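Local coordinates for protein putative alcohol dehydrogenase (PDB 4J6F) that probably acts as an alcohol dehydrogenase of the medium-chain family, oxidising alcohols with a nicotinamide cofactor, at residues A[102-107]-A[154-159]; A[112-117]-A[134-139]; A[138-143]-A[150-155]; A[195-200]-A[330-335]. All blocks are in the same frame, centred on the assembly; numbering follows the deposited sequence.

Contact 1: A[102-107]-A[154-159]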
loop_
_atom_site.group_PDB
_atom_site.type_symbol
_atom_site.label_atom_id
_atom_site.label_comp_id
_atom_site.label_asym_id
_atom_site.label_seq_id
_atom_site.Cartn_x
_atom_site.Cartn_y
_atom_site.Cartn_z
ATOM N N ASN A 102 3.418 24.490 -7.707
ATOM C CA ASN A 102 4.584 24.651 -8.565
ATOM C C ASN A 102 5.495 25.805 -8.129
ATOM O O ASN A 102 5.257 26.961 -8.475
ATOM C CB ASN A 102 4.202 24.761 -10.040
ATOM C CG ASN A 102 5.413 24.735 -10.950
ATOM O OD1 ASN A 102 6.524 24.421 -10.508
ATOM N ND2 ASN A 102 5.213 25.061 -12.222
ATOM N N THR A 103 6.538 25.449 -7.375
ATOM C CA THR A 103 7.533 26.386 -6.861
ATOM C C THR A 103 8.795 26.419 -7.740
ATOM O O THR A 103 9.762 27.139 -7.456
ATOM C CB THR A 103 7.945 26.013 -5.423
ATOM O OG1 THR A 103 8.370 24.649 -5.401
ATOM C CG2 THR A 103 6.797 26.217 -4.445
ATOM N N LEU A 104 8.791 25.620 -8.798
ATOM C CA LEU A 104 9.838 25.697 -9.803
ATOM C C LEU A 104 9.696 26.974 -10.648
ATOM O O LEU A 104 8.667 27.199 -11.282
ATOM C CB LEU A 104 9.813 24.452 -10.691
ATOM C CG LEU A 104 10.937 24.359 -11.729
ATOM C CD1 LEU A 104 12.312 24.430 -11.078
ATOM C CD2 LEU A 104 10.818 23.092 -12.562
ATOM N N THR A 105 10.727 27.813 -10.628
ATOM C CA THR A 105 10.786 28.986 -11.504
ATOM C C THR A 105 12.110 29.020 -12.299
ATOM O O THR A 105 13.166 28.644 -11.785
ATOM C CB THR A 105 10.608 30.310 -10.721
ATOM O OG1 THR A 105 11.708 30.491 -9.823
ATOM C CG2 THR A 105 9.311 30.324 -9.931
ATOM N N PHE A 106 12.055 29.478 -13.547
ATOM C CA PHE A 106 13.241 29.486 -14.405
ATOM C C PHE A 106 13.878 30.853 -14.487
ATOM O O PHE A 106 13.171 31.842 -14.558
ATOM C CB PHE A 106 12.904 28.950 -15.790
ATOM C CG PHE A 106 12.313 27.571 -15.760
ATOM C CD1 PHE A 106 13.090 26.475 -15.383
ATOM C CD2 PHE A 106 10.972 27.366 -16.079
ATOM C CE1 PHE A 106 12.545 25.196 -15.344
ATOM C CE2 PHE A 106 10.421 26.088 -16.040
ATOM C CZ PHE A 106 11.211 25.000 -15.675
ATOM N N PRO A 107 15.224 30.918 -14.465
ATOM C CA PRO A 107 16.184 29.808 -14.378
ATOM C C PRO A 107 16.311 29.240 -12.967
ATOM O O PRO A 107 16.068 29.949 -12.005
ATOM C CB PRO A 107 17.502 30.461 -14.797
ATOM C CG PRO A 107 17.359 31.864 -14.351
ATOM C CD PRO A 107 15.911 32.222 -14.532
HETATM N N MSE A 154 15.630 21.871 -2.062
HETATM C CA MSE A 154 16.621 22.757 -2.666
HETATM C C MSE A 154 17.111 22.155 -3.945
HETATM O O MSE A 154 17.541 21.008 -3.976
HETATM C CB MSE A 154 17.750 22.947 -1.670
HETATM C CG MSE A 154 17.068 23.088 -0.326
HETATM SE SE MSE A 154 17.981 24.394 0.805
HETATM C CE MSE A 154 17.588 23.537 2.529
ATOM N N GLY A 155 17.060 22.949 -5.006
ATOM C CA GLY A 155 17.296 22.468 -6.349
ATOM C C GLY A 155 15.974 22.366 -7.104
ATOM O O GLY A 155 15.963 22.208 -8.331
ATOM N N HIS A 156 14.860 22.427 -6.381
ATOM C CA HIS A 156 13.552 22.540 -7.012
ATOM C C HIS A 156 12.784 23.806 -6.630
ATOM O O HIS A 156 12.479 24.619 -7.478
ATOM C CB HIS A 156 12.692 21.306 -6.744
ATOM C CG HIS A 156 11.327 21.386 -7.350
ATOM N ND1 HIS A 156 10.239 21.872 -6.665
ATOM C CD2 HIS A 156 10.880 21.067 -8.584
ATOM C CE1 HIS A 156 9.179 21.841 -7.445
ATOM N NE2 HIS A 156 9.542 21.357 -8.616
ATOM N N GLY A 157 12.495 23.984 -5.349
ATOM C CA GLY A 157 11.767 25.175 -4.899
ATOM C C GLY A 157 12.615 26.418 -4.690
ATOM O O GLY A 157 12.090 27.493 -4.416
ATOM N N ARG A 158 13.925 26.272 -4.866
ATOM C CA ARG A 158 14.926 27.226 -4.408
ATOM C C ARG A 158 16.243 26.748 -5.029
ATOM O O ARG A 158 16.406 25.554 -5.288
ATOM C CB ARG A 158 14.984 27.094 -2.894
ATOM C CG ARG A 158 15.665 28.176 -2.116
ATOM C CD ARG A 158 16.029 27.578 -0.765
ATOM N NE ARG A 158 15.906 28.505 0.367
ATOM C CZ ARG A 158 16.755 29.496 0.642
ATOM N NH1 ARG A 158 16.545 30.244 1.702
ATOM N NH2 ARG A 158 17.812 29.756 -0.125
ATOM N N ASP A 159 17.185 27.653 -5.276
ATOM C CA ASP A 159 18.431 27.272 -5.946
ATOM C C ASP A 159 19.296 26.282 -5.163
ATOM O O ASP A 159 19.413 26.396 -3.959
ATOM C CB ASP A 159 19.224 28.510 -6.317
ATOM C CG ASP A 159 18.669 29.205 -7.549
ATOM O OD1 ASP A 159 18.099 28.525 -8.443
ATOM O OD2 ASP A 159 18.814 30.443 -7.629
#
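T103 and G157 mark the closest approach of two irregular backbones, with their CA atoms 4.8 Å apart; from there the loops diverge until P107 CA and D159 CA are separated by 9.1 Å, and no hydrogen bond spans the two segments. Glycine suits the near point, because T103 OG1 lies 3.5 Å from G157 CA and a CB on that residue would crowd the hydroxyl.

The side-chain contact turns on H156. Its CG is anti to the backbone N (chi1 179°), which carries the imidazole across to the opposite loop. There T103 OG1 comes obliquely to within 3.6 Å of H156 CE1, the two side chains crossing at about a right angle. L104 adds an apolar neighbour, its CB 3.7 Å from H156 NE2 and its CD1 3.6 Å from H156 O. The stronger polar partner of both T103 and H156 is D152, whose two carboxylate oxygens take T103 OG1 and H156 ND1 respectively, while W97 meets the imidazole ring. With an alanine here instead of H156, D152 OD1 would probably lose its imidazole mate and a gap would open beside L104.

Each loop also shapes itself. N102 OD1 accepts from L104 N (3.1 Å), with the donor above its carbonyl plane, and G155 N bonds to R158 O. At the far end D159 OD1 is held by R108 and by the backbone N of I109. Within the GroES-like domain the contact thus joins the long connection before strand 113-121 to the shorter one after strand 152-153, with an Asx turn bending the first of them at N102.

Contact 2: A[112-117]-A[134-139]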
loop_
_atom_site.group_PDB
_atom_site.type_symbol
_atom_site.label_atom_id
_atom_site.label_comp_id
_atom_site.label_asym_id
_atom_site.label_seq_id
_atom_site.Cartn_x
_atom_site.Cartn_y
_atom_site.Cartn_z
ATOM N N THR A 112 20.983 18.655 -5.376
ATOM C CA THR A 112 20.451 18.371 -4.055
ATOM C C THR A 112 21.487 18.029 -3.001
ATOM O O THR A 112 21.384 18.459 -1.867
ATOM C CB THR A 112 19.441 17.216 -4.118
ATOM O OG1 THR A 112 19.977 16.165 -4.916
ATOM C CG2 THR A 112 18.170 17.668 -4.747
ATOM N N ASP A 113 22.481 17.244 -3.382
ATOM C CA ASP A 113 23.476 16.719 -2.439
ATOM C C ASP A 113 24.697 17.607 -2.285
ATOM O O ASP A 113 25.801 17.234 -2.671
ATOM C CB ASP A 113 23.900 15.320 -2.858
ATOM C CG ASP A 113 22.737 14.364 -2.913
ATOM O OD1 ASP A 113 21.713 14.658 -2.261
ATOM O OD2 ASP A 113 22.839 13.330 -3.612
ATOM N N THR A 114 24.490 18.775 -1.695
ATOM C CA THR A 114 25.512 19.813 -1.646
ATOM C C THR A 114 26.375 19.728 -0.386
ATOM O O THR A 114 25.866 19.593 0.737
ATOM C CB THR A 114 24.862 21.202 -1.745
ATOM O OG1 THR A 114 23.992 21.227 -2.880
ATOM C CG2 THR A 114 25.898 22.279 -1.908
ATOM N N VAL A 115 27.686 19.799 -0.585
ATOM C CA VAL A 115 28.614 19.988 0.520
ATOM C C VAL A 115 29.379 21.294 0.263
ATOM O O VAL A 115 29.707 21.604 -0.887
ATOM C CB VAL A 115 29.593 18.793 0.662
ATOM C CG1 VAL A 115 30.652 19.079 1.721
ATOM C CG2 VAL A 115 28.847 17.517 1.011
ATOM N N GLY A 116 29.658 22.056 1.322
ATOM C CA GLY A 116 30.475 23.268 1.192
ATOM C C GLY A 116 30.964 23.874 2.497
ATOM O O GLY A 116 30.836 23.277 3.565
ATOM N N HIS A 117 31.512 25.086 2.395
ATOM C CA HIS A 117 32.067 25.829 3.535
ATOM C C HIS A 117 31.306 27.144 3.734
ATOM O O HIS A 117 31.143 27.924 2.795
ATOM C CB HIS A 117 33.565 26.061 3.322
ATOM C CG HIS A 117 34.351 24.788 3.273
ATOM N ND1 HIS A 117 35.151 24.364 4.314
ATOM C CD2 HIS A 117 34.409 23.812 2.332
ATOM C CE1 HIS A 117 35.692 23.195 4.004
ATOM N NE2 HIS A 117 35.252 22.836 2.809
ATOM N N VAL A 134 30.045 21.952 5.880
ATOM C CA VAL A 134 28.679 21.472 6.048
ATOM C C VAL A 134 28.151 20.584 4.922
ATOM O O VAL A 134 28.458 20.774 3.739
ATOM C CB VAL A 134 27.677 22.615 6.299
ATOM C CG1 VAL A 134 28.014 23.330 7.597
ATOM C CG2 VAL A 134 27.625 23.580 5.121
HETATM N N MSE A 135 27.358 19.604 5.333
HETATM C CA MSE A 135 26.533 18.829 4.437
HETATM C C MSE A 135 25.160 19.422 4.506
HETATM O O MSE A 135 24.581 19.518 5.589
HETATM C CB MSE A 135 26.499 17.423 4.987
HETATM C CG MSE A 135 25.871 16.468 3.988
HETATM SE SE MSE A 135 25.539 14.793 4.956
HETATM C CE MSE A 135 23.683 14.497 4.374
ATOM N N VAL A 136 24.639 19.842 3.356
ATOM C CA VAL A 136 23.305 20.427 3.256
ATOM C C VAL A 136 22.205 19.367 3.336
ATOM O O VAL A 136 22.251 18.359 2.624
ATOM C CB VAL A 136 23.149 21.172 1.922
ATOM C CG1 VAL A 136 21.700 21.565 1.683
ATOM C CG2 VAL A 136 24.044 22.395 1.895
ATOM N N ASP A 137 21.214 19.595 4.193
ATOM C CA ASP A 137 19.976 18.828 4.125
ATOM C C ASP A 137 19.104 19.519 3.084
ATOM O O ASP A 137 18.648 20.637 3.295
ATOM C CB ASP A 137 19.274 18.804 5.481
ATOM C CG ASP A 137 17.874 18.207 5.412
ATOM O OD1 ASP A 137 17.423 17.793 4.316
ATOM O OD2 ASP A 137 17.217 18.151 6.470
ATOM N N PHE A 138 18.873 18.857 1.961
ATOM C CA PHE A 138 18.170 19.486 0.846
ATOM C C PHE A 138 16.674 19.763 1.113
ATOM O O PHE A 138 16.030 20.465 0.329
ATOM C CB PHE A 138 18.395 18.690 -0.466
ATOM C CG PHE A 138 17.547 17.443 -0.604
ATOM C CD1 PHE A 138 17.487 16.481 0.413
ATOM C CD2 PHE A 138 16.817 17.216 -1.766
ATOM C CE1 PHE A 138 16.716 15.333 0.272
ATOM C CE2 PHE A 138 16.039 16.060 -1.916
ATOM C CZ PHE A 138 15.996 15.113 -0.897
ATOM N N SER A 139 16.133 19.233 2.214
ATOM C CA SER A 139 14.682 19.281 2.467
ATOM C C SER A 139 14.149 20.659 2.785
ATOM O O SER A 139 14.748 21.385 3.574
ATOM C CB SER A 139 14.308 18.377 3.622
ATOM O OG SER A 139 14.786 17.074 3.405
#
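T112 lays its CG2 methyl beside the F138 ring, 3.3 Å from F138 CD2, and the two side chains run side by side, pointing the same way. F138 reaches this place because its CG sits between the backbone N and the carbonyl carbon (chi1 79°), which keeps the ring close over its own backbone. A beta-branched residue suits the partner position, offering a methyl to the ring while T112 OG1 makes a weak hydrogen bond to N74.

Farther along, main-chain bonds take over. V136 N donates to T114 O (2.9 Å), and G116 and V134 form a hydrogen-bonded antiparallel pair, with G116 N to V134 O at 3.0 Å and V134 N to G116 O at 2.8 Å. V115 and M135, a selenomethionine, are the adjoining non-hydrogen-bonded pair; their side chains share a face, V115 CG2 lying 4.3 Å from M135 CG. T114 CB packs on V136 CG2 at 3.9 Å. Past the regular pairing, D137 OD1 accepts from S139 N, closing an Asx turn about F138, and also receives S139 OG. Valines and threonines, favourable in extended chain, fill much of this buried antiparallel beta hairpin, part of the mixed sheet of the GroES-like domain.

Contact 3: A[138-143]-A[150-155]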
loop_
_atom_site.group_PDB
_atom_site.type_symbol
_atom_site.label_atom_id
_atom_site.label_comp_id
_atom_site.label_asym_id
_atom_site.label_seq_id
_atom_site.Cartn_x
_atom_site.Cartn_y
_atom_site.Cartn_z
ATOM N N PHE A 138 18.873 18.857 1.961
ATOM C CA PHE A 138 18.170 19.486 0.846
ATOM C C PHE A 138 16.674 19.763 1.113
ATOM O O PHE A 138 16.030 20.465 0.329
ATOM C CB PHE A 138 18.395 18.690 -0.466
ATOM C CG PHE A 138 17.547 17.443 -0.604
ATOM C CD1 PHE A 138 17.487 16.481 0.413
ATOM C CD2 PHE A 138 16.817 17.216 -1.766
ATOM C CE1 PHE A 138 16.716 15.333 0.272
ATOM C CE2 PHE A 138 16.039 16.060 -1.916
ATOM C CZ PHE A 138 15.996 15.113 -0.897
ATOM N N SER A 139 16.133 19.233 2.214
ATOM C CA SER A 139 14.682 19.281 2.467
ATOM C C SER A 139 14.149 20.659 2.785
ATOM O O SER A 139 14.748 21.385 3.574
ATOM C CB SER A 139 14.308 18.377 3.622
ATOM O OG SER A 139 14.786 17.074 3.405
ATOM N N ILE A 140 13.029 21.021 2.159
ATOM C CA ILE A 140 12.206 22.139 2.632
ATOM C C ILE A 140 10.967 21.475 3.211
ATOM O O ILE A 140 10.183 20.901 2.480
ATOM C CB ILE A 140 11.809 23.109 1.507
ATOM C CG1 ILE A 140 13.044 23.568 0.747
ATOM C CG2 ILE A 140 11.053 24.303 2.065
ATOM C CD1 ILE A 140 12.720 24.103 -0.636
ATOM N N TYR A 141 10.801 21.514 4.521
ATOM C CA TYR A 141 9.735 20.735 5.128
ATOM C C TYR A 141 8.410 21.434 5.014
ATOM O O TYR A 141 7.389 20.786 4.806
ATOM C CB TYR A 141 10.052 20.426 6.587
ATOM C CG TYR A 141 11.223 19.505 6.720
ATOM C CD1 TYR A 141 11.063 18.128 6.607
ATOM C CD2 TYR A 141 12.508 20.009 6.911
ATOM C CE1 TYR A 141 12.147 17.275 6.714
ATOM C CE2 TYR A 141 13.597 19.163 7.014
ATOM C CZ TYR A 141 13.409 17.800 6.917
ATOM O OH TYR A 141 14.487 16.960 7.023
ATOM N N ASN A 142 8.401 22.723 5.287
ATOM C CA ASN A 142 7.211 23.524 5.140
ATOM C C ASN A 142 6.197 23.246 6.229
ATOM O O ASN A 142 5.086 23.748 6.185
ATOM C CB ASN A 142 6.607 23.311 3.768
ATOM C CG ASN A 142 7.292 24.128 2.715
ATOM O OD1 ASN A 142 7.611 25.285 2.932
ATOM N ND2 ASN A 142 7.528 23.527 1.571
ATOM N N ARG A 143 6.597 22.459 7.218
ATOM C CA ARG A 143 5.757 22.220 8.387
ATOM C C ARG A 143 6.627 22.170 9.628
ATOM O O ARG A 143 7.839 21.991 9.527
ATOM C CB ARG A 143 4.987 20.914 8.254
ATOM C CG ARG A 143 4.165 20.799 6.994
ATOM C CD ARG A 143 3.335 19.538 7.036
ATOM N NE ARG A 143 2.397 19.605 8.146
ATOM C CZ ARG A 143 1.243 20.257 8.100
ATOM N NH1 ARG A 143 0.460 20.282 9.163
ATOM N NH2 ARG A 143 0.867 20.885 6.992
ATOM N N ASP A 150 3.743 18.534 2.684
ATOM C CA ASP A 150 3.990 19.811 1.995
ATOM C C ASP A 150 5.446 20.004 1.599
ATOM O O ASP A 150 5.843 21.113 1.252
ATOM C CB ASP A 150 3.546 21.003 2.854
ATOM C CG ASP A 150 2.048 21.004 3.151
ATOM O OD1 ASP A 150 1.248 20.615 2.270
ATOM O OD2 ASP A 150 1.664 21.410 4.274
ATOM N N ILE A 151 6.233 18.932 1.646
ATOM C CA ILE A 151 7.661 19.020 1.390
ATOM C C ILE A 151 7.998 19.604 0.023
ATOM O O ILE A 151 7.206 19.517 -0.923
ATOM C CB ILE A 151 8.362 17.659 1.487
ATOM C CG1 ILE A 151 7.635 16.628 0.623
ATOM C CG2 ILE A 151 8.478 17.222 2.938
ATOM C CD1 ILE A 151 8.397 15.337 0.442
ATOM N N ASP A 152 9.185 20.206 -0.044
ATOM C CA ASP A 152 9.808 20.671 -1.266
ATOM C C ASP A 152 11.305 20.380 -1.087
ATOM O O ASP A 152 11.701 19.784 -0.069
ATOM C CB ASP A 152 9.543 22.165 -1.416
ATOM C CG ASP A 152 9.593 22.640 -2.864
ATOM O OD1 ASP A 152 10.195 21.945 -3.723
ATOM O OD2 ASP A 152 9.034 23.735 -3.124
ATOM N N TYR A 153 12.140 20.768 -2.053
ATOM C CA TYR A 153 13.597 20.636 -1.863
ATOM C C TYR A 153 14.433 21.658 -2.590
ATOM O O TYR A 153 14.021 22.219 -3.604
ATOM C CB TYR A 153 14.102 19.232 -2.213
ATOM C CG TYR A 153 14.109 18.879 -3.681
ATOM C CD1 TYR A 153 15.157 19.264 -4.511
ATOM C CD2 TYR A 153 13.076 18.128 -4.244
ATOM C CE1 TYR A 153 15.169 18.924 -5.867
ATOM C CE2 TYR A 153 13.077 17.788 -5.596
ATOM C CZ TYR A 153 14.124 18.180 -6.403
ATOM O OH TYR A 153 14.135 17.826 -7.733
HETATM N N MSE A 154 15.630 21.871 -2.062
HETATM C CA MSE A 154 16.621 22.757 -2.666
HETATM C C MSE A 154 17.111 22.155 -3.945
HETATM O O MSE A 154 17.541 21.008 -3.976
HETATM C CB MSE A 154 17.750 22.947 -1.670
HETATM C CG MSE A 154 17.068 23.088 -0.326
HETATM SE SE MSE A 154 17.981 24.394 0.805
HETATM C CE MSE A 154 17.588 23.537 2.529
ATOM N N GLY A 155 17.060 22.949 -5.006
ATOM C CA GLY A 155 17.296 22.468 -6.349
ATOM C C GLY A 155 15.974 22.366 -7.104
ATOM O O GLY A 155 15.963 22.208 -8.331
#
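A second antiparallel beta hairpin joins the end of strand 133-140 to strand 152-153, and I140 and D152 are its hydrogen-bonded pair. I140 N donates to D152 O (2.9 Å) from well above the carbonyl plane, whereas D152 N meets I140 O (2.8 Å) in plane. On the face carrying both side chains, I140 CD1 rests 3.8 Å from D152 CB. S139 and Y153 form the adjoining non-hydrogen-bonded pair. The Y153 ring lies obliquely to that of F138, their planes at 46°, and Y153 CB lies beside F138 CD2.

Toward the turn, polar side chains replace the strand bonds. N142 has a positive phi (73°), a conformation asparagine tolerates well, and its ND2 donates to D150 O (3.0 Å). R143, bent at chi3, brings NH2 to D150 OD2 in a 2.9 Å salt bridge. The acceptor lies in the guanidinium plane, though the carboxylate plane is turned 51° from it; R143 NE has a second anion in D145.

Around the hairpin, F138 packs on C189, C190 and L193 of helix 189-201, Y153 OH bonds to T76 of helix 75-82, M154 presses on strand 165-169, and I151 touches Q322 of the second subunit.

Contact 4: A[195-200]-A[330-335]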
loop_
_atom_site.group_PDB
_atom_site.type_symbol
_atom_site.label_atom_id
_atom_site.label_comp_id
_atom_site.label_asym_id
_atom_site.label_seq_id
_atom_site.Cartn_x
_atom_site.Cartn_y
_atom_site.Cartn_z
ATOM N N GLY A 195 15.996 6.444 0.614
ATOM C CA GLY A 195 16.200 5.083 1.113
ATOM C C GLY A 195 15.688 4.844 2.527
ATOM O O GLY A 195 14.866 3.954 2.734
ATOM N N GLU A 196 16.152 5.630 3.499
ATOM C CA GLU A 196 15.704 5.468 4.894
ATOM C C GLU A 196 14.192 5.483 5.057
ATOM O O GLU A 196 13.653 4.603 5.736
ATOM C CB GLU A 196 16.292 6.530 5.823
ATOM C CG GLU A 196 17.361 6.021 6.767
ATOM C CD GLU A 196 16.917 4.836 7.609
ATOM O OE1 GLU A 196 16.043 4.997 8.487
ATOM O OE2 GLU A 196 17.471 3.741 7.405
ATOM N N ARG A 197 13.523 6.475 4.447
ATOM C CA ARG A 197 12.075 6.664 4.595
ATOM C C ARG A 197 11.381 5.413 4.112
ATOM O O ARG A 197 10.490 4.891 4.776
ATOM C CB ARG A 197 11.580 7.847 3.774
ATOM C CG ARG A 197 10.543 8.754 4.440
ATOM C CD ARG A 197 9.548 8.046 5.348
ATOM N NE ARG A 197 9.256 8.820 6.556
ATOM C CZ ARG A 197 8.088 9.398 6.832
ATOM N NH1 ARG A 197 7.069 9.294 5.996
ATOM N NH2 ARG A 197 7.939 10.082 7.954
HETATM N N MSE A 198 11.826 4.921 2.959
HETATM C CA MSE A 198 11.259 3.722 2.339
HETATM C C MSE A 198 11.331 2.598 3.328
HETATM O O MSE A 198 10.331 1.925 3.563
HETATM C CB MSE A 198 12.008 3.365 1.061
HETATM C CG MSE A 198 11.571 4.215 -0.129
HETATM SE SE MSE A 198 12.668 3.743 -1.710
HETATM C CE MSE A 198 12.002 1.931 -2.083
ATOM N N LEU A 199 12.499 2.411 3.942
ATOM C CA LEU A 199 12.699 1.322 4.898
ATOM C C LEU A 199 11.892 1.512 6.178
ATOM O O LEU A 199 11.531 0.538 6.841
ATOM C CB LEU A 199 14.185 1.127 5.217
ATOM C CG LEU A 199 15.024 0.640 4.028
ATOM C CD1 LEU A 199 16.466 0.399 4.429
ATOM C CD2 LEU A 199 14.433 -0.607 3.381
ATOM N N GLU A 200 11.603 2.769 6.505
ATOM C CA GLU A 200 10.813 3.112 7.675
ATOM C C GLU A 200 9.308 2.891 7.404
ATOM O O GLU A 200 8.559 2.414 8.274
ATOM C CB GLU A 200 11.123 4.559 8.080
ATOM C CG GLU A 200 10.697 4.949 9.491
ATOM C CD GLU A 200 11.661 4.493 10.577
ATOM O OE1 GLU A 200 11.590 5.081 11.676
ATOM O OE2 GLU A 200 12.476 3.563 10.351
ATOM N N GLN A 330 11.513 11.457 -0.221
ATOM C CA GLN A 330 12.378 12.145 0.722
ATOM C C GLN A 330 12.267 11.553 2.107
ATOM O O GLN A 330 12.214 10.350 2.242
ATOM C CB GLN A 330 12.080 13.637 0.717
ATOM C CG GLN A 330 12.205 14.251 -0.662
ATOM C CD GLN A 330 12.003 15.745 -0.672
ATOM O OE1 GLN A 330 11.790 16.340 -1.713
ATOM N NE2 GLN A 330 12.076 16.356 0.484
ATOM N N GLY A 331 12.192 12.379 3.138
ATOM C CA GLY A 331 12.112 11.805 4.474
ATOM C C GLY A 331 11.905 12.843 5.547
ATOM O O GLY A 331 11.842 14.029 5.266
ATOM N N SER A 332 11.794 12.397 6.786
ATOM C CA SER A 332 11.520 13.306 7.884
ATOM C C SER A 332 12.820 13.774 8.533
ATOM O O SER A 332 13.879 13.191 8.314
ATOM C CB SER A 332 10.665 12.595 8.915
ATOM O OG SER A 332 11.477 11.702 9.650
ATOM N N ARG A 333 12.728 14.819 9.350
ATOM C CA ARG A 333 13.872 15.282 10.139
ATOM C C ARG A 333 14.544 14.170 10.938
ATOM O O ARG A 333 15.766 14.110 10.995
ATOM C CB ARG A 333 13.467 16.417 11.076
ATOM C CG ARG A 333 13.050 17.677 10.353
ATOM C CD ARG A 333 12.672 18.750 11.352
ATOM N NE ARG A 333 11.343 19.241 11.037
ATOM C CZ ARG A 333 11.095 20.409 10.471
ATOM N NH1 ARG A 333 9.847 20.755 10.209
ATOM N NH2 ARG A 333 12.093 21.233 10.193
ATOM N N ALA A 334 13.750 13.295 11.550
ATOM C CA ALA A 334 14.310 12.209 12.359
ATOM C C ALA A 334 15.079 11.271 11.462
ATOM O O ALA A 334 16.153 10.803 11.831
ATOM C CB ALA A 334 13.223 11.456 13.111
ATOM N N ASP A 335 14.528 11.015 10.275
ATOM C CA ASP A 335 15.201 10.196 9.283
ATOM C C ASP A 335 16.556 10.809 8.948
ATOM O O ASP A 335 17.564 10.108 8.935
ATOM C CB ASP A 335 14.329 10.014 8.037
ATOM C CG ASP A 335 13.022 9.284 8.341
ATOM O OD1 ASP A 335 13.036 8.379 9.200
ATOM O OD2 ASP A 335 11.973 9.614 7.740
#
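R197, on helix 189-201, reaches across to D335 in the first turn of helix 333-344, where S332 and D335 form a capping box.

The electrostatic link is a salt bridge, R197 NE to D335 OD2, at 3.1 Å. NE comes to the syn side of that oxygen, with the guanidinium and carboxylate planes 81° apart, so one nitrogen rather than a paired edge makes the bond. The chain gets there by bending at chi2 and chi3. Other charges crowd in: E200 OE1 lies 4.4 Å from D335 OD1, a pairing of like charges probably eased by R338, which takes D335 OD1, and by R230, which binds E200 OE2.

Packing involves the aliphatic stem of R197. Its CB lies beside Q330 O, and its CG is 3.4 Å from G331 CA; glycine fits there because a CB would be directed close to R197 CG. A leucine in place of R197 would probably keep some of this packing but leave D335 OD2 without its positive mate.

Capping bonds complete the account. Serine suits the N-cap, since S332 OG accepts D335 N (3.2 Å) in the first turn of the helix. In return D335 OD2, already gripped by R197, accepts S332 N on its anti side at 2.9 Å, nearly straight at 167°.

Overall arrangement
Following the chain from the N terminus, contact 1 opens at 102-107 and closes a long loop at 154-159. Inside that span, contact 2 pairs 112-117 with 134-139, and contact 3 follows at once: it starts on F138 and S139, where contact 2 ends, and finishes on M154 and G155, where the closing segment of contact 1 begins. Contacts 1 and 3 are also tied through D152. Contact 4 comes afterwards in series, bringing 330-335 back to helix 189-201 across 129 residues that include strands of the parallel, Rossmann-type sheet. It meets the hairpins through Q330, packed on F138, and R333, in a cation-pi contact with Y141.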